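Local coordinates for protein aminotransferase, class IV (Brucella abortus, PDB 4TVI) that probably transfers the amino group of leucine, isoleucine and valine to 2-oxoglutarate, using pyridoxal 5'-phosphate as its cofactor, at residues A[222-233]-A[255-263]. Residues are numbered along the deposited sequence; the frame is centred on the assembly and turned at random.
Sequences MVRGGEVFTPVP and VSVHETTLK
Val228 and Val257 lie side by side on neighbouring parallel strands, the two ends of a beta-alpha-beta crossover in which helix 241-252 links strand 227-231 to strand 257-260. The pair illustrates how a crossover returns the chain to lie parallel to the strand it left, here as its neighbour: backbone bonds alternate from Val228 N to Ser256 O, from His258 N to Val228 O and onward to the bond from Val232 N to Thr260 O. Glu259 and the two valines share the sheet face that carries Thr230; there Val257 and Glu259 touch the crossover helix, and Glu259 OE1 forms a salt bridge with Arg243. The other face carries Phe229 and His258. Past the end of strand 257-260, Leu262 CD1 sits 3.6 Å from Pro231 N, while its CD2 reaches Phe229 CB. Followed outward, His258 CB lies 3.7 Å from Phe229 CD2. With CG anti to the carbonyl carbon (chi1 -58°) and 4.0 Å from Phe229 CE2, the imidazole runs alongside the phenyl ring, its plane turned 44° from it, and His258 CD2 comes within 3.5 Å of Phe229 CE2. Beyond His258 CD2, CE1 lies 3.9 Å from Glu227 OE2, and the N-H of NE2 points nearly straight at that oxygen, 2.9 Å away, within the imidazole plane but well above that of the carboxylate.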
loop_
_atom_site.group_PDB
_atom_site.type_symbol
_atom_site.label_atom_id
_atom_site.label_comp_id
_atom_site.label_asym_id
_atom_site.label_seq_id
_atom_site.Cartn_x
_atom_site.Cartn_y
_atom_site.Cartn_z
ATOM N N MET A 222 12.040 -15.797 20.560
ATOM C CA MET A 222 12.573 -15.629 21.899
ATOM C C MET A 222 13.051 -16.957 22.464
ATOM O O MET A 222 12.641 -18.028 22.011
ATOM C CB MET A 222 11.530 -14.999 22.824
ATOM C CG MET A 222 10.218 -15.761 22.900
ATOM S SD MET A 222 9.165 -15.165 24.237
ATOM C CE MET A 222 9.807 -16.127 25.608
ATOM N N VAL A 223 13.936 -16.872 23.450
ATOM C CA VAL A 223 14.463 -18.048 24.121
ATOM C C VAL A 223 14.154 -17.954 25.603
ATOM O O VAL A 223 14.340 -16.908 26.225
ATOM C CB VAL A 223 15.978 -18.187 23.920
ATOM C CG1 VAL A 223 16.481 -19.504 24.532
ATOM C CG2 VAL A 223 16.324 -18.109 22.430
ATOM N N ARG A 224 13.667 -19.049 26.168
ATOM C CA ARG A 224 13.318 -19.071 27.576
ATOM C C ARG A 224 13.562 -20.470 28.107
ATOM O O ARG A 224 12.995 -21.444 27.605
ATOM C CB ARG A 224 11.861 -18.637 27.771
ATOM C CG ARG A 224 11.367 -18.617 29.208
ATOM C CD ARG A 224 9.961 -18.001 29.268
ATOM N NE ARG A 224 9.054 -18.693 28.355
ATOM C CZ ARG A 224 7.840 -18.271 28.017
ATOM N NH1 ARG A 224 7.355 -17.137 28.512
ATOM N NH2 ARG A 224 7.113 -18.989 27.173
ATOM N N GLY A 225 14.436 -20.573 29.099
ATOM C CA GLY A 225 14.756 -21.857 29.693
ATOM C C GLY A 225 15.337 -22.852 28.704
ATOM O O GLY A 225 15.078 -24.049 28.797
ATOM N N GLY A 226 16.110 -22.355 27.745
ATOM C CA GLY A 226 16.756 -23.222 26.776
ATOM C C GLY A 226 15.840 -23.644 25.646
ATOM O O GLY A 226 16.254 -24.360 24.731
ATOM N N GLU A 227 14.587 -23.208 25.716
ATOM C CA GLU A 227 13.620 -23.495 24.664
ATOM C C GLU A 227 13.397 -22.258 23.805
ATOM O O GLU A 227 13.501 -21.134 24.287
ATOM C CB GLU A 227 12.291 -23.954 25.260
ATOM C CG GLU A 227 12.342 -25.280 25.995
ATOM C CD GLU A 227 10.954 -25.777 26.352
ATOM O OE1 GLU A 227 10.285 -25.124 27.182
ATOM O OE2 GLU A 227 10.533 -26.814 25.800
ATOM N N VAL A 228 13.102 -22.466 22.527
ATOM C CA VAL A 228 12.824 -21.361 21.621
ATOM C C VAL A 228 11.320 -21.227 21.399
ATOM O O VAL A 228 10.630 -22.222 21.161
ATOM C CB VAL A 228 13.539 -21.547 20.273
ATOM C CG1 VAL A 228 13.207 -20.409 19.320
ATOM C CG2 VAL A 228 15.043 -21.645 20.490
ATOM N N PHE A 229 10.821 -19.998 21.498
ATOM C CA PHE A 229 9.416 -19.694 21.237
ATOM C C PHE A 229 9.312 -18.638 20.141
ATOM O O PHE A 229 10.101 -17.696 20.099
ATOM C CB PHE A 229 8.701 -19.198 22.503
ATOM C CG PHE A 229 8.656 -20.209 23.624
ATOM C CD1 PHE A 229 9.740 -20.376 24.477
ATOM C CD2 PHE A 229 7.520 -20.980 23.834
ATOM C CE1 PHE A 229 9.695 -21.298 25.514
ATOM C CE2 PHE A 229 7.470 -21.905 24.872
ATOM C CZ PHE A 229 8.556 -22.063 25.710
ATOM N N THR A 230 8.336 -18.807 19.257
ATOM C CA THR A 230 8.092 -17.860 18.183
ATOM C C THR A 230 6.594 -17.843 17.883
ATOM O O THR A 230 5.931 -18.878 17.999
ATOM C CB THR A 230 8.905 -18.222 16.918
ATOM O OG1 THR A 230 8.816 -17.165 15.954
ATOM C CG2 THR A 230 8.402 -19.511 16.296
ATOM N N PRO A 231 6.054 -16.666 17.524
ATOM C CA PRO A 231 4.619 -16.544 17.244
ATOM C C PRO A 231 4.122 -17.563 16.229
ATOM O O PRO A 231 4.737 -17.740 15.173
ATOM C CB PRO A 231 4.492 -15.126 16.687
ATOM C CG PRO A 231 5.592 -14.380 17.344
ATOM C CD PRO A 231 6.732 -15.360 17.481
ATOM N N VAL A 232 3.017 -18.227 16.550
ATOM C CA VAL A 232 2.414 -19.161 15.613
ATOM C C VAL A 232 1.890 -18.354 14.429
ATOM O O VAL A 232 1.266 -17.303 14.615
ATOM C CB VAL A 232 1.274 -19.990 16.267
ATOM C CG1 VAL A 232 0.203 -19.084 16.864
ATOM C CG2 VAL A 232 0.659 -20.957 15.265
ATOM N N PRO A 233 2.190 -18.808 13.199
ATOM C CA PRO A 233 1.668 -18.121 12.012
ATOM C C PRO A 233 0.154 -18.096 12.033
ATOM O O PRO A 233 -0.447 -19.156 12.182
ATOM C CB PRO A 233 2.181 -18.977 10.848
ATOM C CG PRO A 233 3.383 -19.689 11.397
ATOM C CD PRO A 233 3.058 -19.947 12.846
ATOM N N VAL A 255 17.084 -28.801 19.508
ATOM C CA VAL A 255 16.502 -27.691 20.252
ATOM C C VAL A 255 14.984 -27.701 20.118
ATOM O O VAL A 255 14.457 -27.852 19.017
ATOM C CB VAL A 255 17.041 -26.330 19.761
ATOM C CG1 VAL A 255 16.401 -25.180 20.545
ATOM C CG2 VAL A 255 18.551 -26.283 19.868
ATOM N N SER A 256 14.278 -27.566 21.237
ATOM C CA SER A 256 12.824 -27.454 21.196
ATOM C C SER A 256 12.374 -26.075 20.708
ATOM O O SER A 256 12.757 -25.051 21.268
ATOM C CB SER A 256 12.221 -27.728 22.570
ATOM O OG SER A 256 12.436 -29.071 22.954
ATOM N N VAL A 257 11.559 -26.060 19.659
ATOM C CA VAL A 257 11.021 -24.821 19.134
ATOM C C VAL A 257 9.496 -24.867 19.168
ATOM O O VAL A 257 8.883 -25.759 18.580
ATOM C CB VAL A 257 11.490 -24.557 17.691
ATOM C CG1 VAL A 257 10.983 -23.211 17.220
ATOM C CG2 VAL A 257 13.007 -24.617 17.606
ATOM N N HIS A 258 8.887 -23.907 19.856
ATOM C CA HIS A 258 7.437 -23.905 19.993
ATOM C C HIS A 258 6.813 -22.757 19.211
ATOM O O HIS A 258 7.109 -21.588 19.458
ATOM C CB HIS A 258 7.035 -23.820 21.465
ATOM C CG HIS A 258 7.580 -24.934 22.308
ATOM N ND1 HIS A 258 7.266 -26.257 22.086
ATOM C CD2 HIS A 258 8.397 -24.918 23.388
ATOM C CE1 HIS A 258 7.879 -27.011 22.983
ATOM N NE2 HIS A 258 8.570 -26.222 23.787
ATOM N N GLU A 259 5.950 -23.109 18.263
ATOM C CA GLU A 259 5.165 -22.129 17.524
ATOM C C GLU A 259 3.808 -21.971 18.181
ATOM O O GLU A 259 2.895 -22.764 17.951
ATOM C CB GLU A 259 5.007 -22.549 16.071
ATOM C CG GLU A 259 6.330 -22.667 15.348
ATOM C CD GLU A 259 6.150 -23.113 13.920
ATOM O OE1 GLU A 259 5.716 -22.279 13.093
ATOM O OE2 GLU A 259 6.423 -24.301 13.635
ATOM N N THR A 260 3.687 -20.940 19.005
ATOM C CA THR A 260 2.533 -20.791 19.867
ATOM C C THR A 260 2.104 -19.333 19.951
ATOM O O THR A 260 2.776 -18.447 19.420
ATOM C CB THR A 260 2.834 -21.310 21.279
ATOM O OG1 THR A 260 1.631 -21.322 22.053
ATOM C CG2 THR A 260 3.861 -20.414 21.953
ATOM N N THR A 261 0.983 -19.090 20.618
ATOM C CA THR A 261 0.501 -17.730 20.800
ATOM C C THR A 261 1.326 -17.061 21.893
ATOM O O THR A 261 1.417 -17.565 23.011
ATOM C CB THR A 261 -0.992 -17.706 21.164
ATOM O OG1 THR A 261 -1.758 -18.263 20.088
ATOM C CG2 THR A 261 -1.462 -16.279 21.448
ATOM N N LEU A 262 1.951 -15.937 21.560
ATOM C CA LEU A 262 2.782 -15.223 22.519
ATOM C C LEU A 262 2.284 -13.800 22.753
ATOM O O LEU A 262 1.829 -13.126 21.827
ATOM C CB LEU A 262 4.237 -15.194 22.046
ATOM C CG LEU A 262 4.943 -16.539 21.866
ATOM C CD1 LEU A 262 6.259 -16.340 21.122
ATOM C CD2 LEU A 262 5.180 -17.231 23.206
ATOM N N LYS A 263 2.368 -13.352 23.999
ATOM C CA LYS A 263 2.012 -11.986 24.345
ATOM C C LYS A 263 3.262 -11.165 24.644
ATOM O O LYS A 263 4.364 -11.707 24.711
ATOM C CB LYS A 263 1.056 -11.970 25.545
ATOM C CG LYS A 263 -0.326 -12.530 25.226
ATOM C CD LYS A 263 -1.309 -12.326 26.372
ATOM C CE LYS A 263 -1.421 -10.857 26.746
ATOM N NZ LYS A 263 -1.758 -10.001 25.569
HETATM O O HOH W 1 15.605 -26.921 23.658
HETATM O O HOH W 2 12.165 -28.732 25.640
#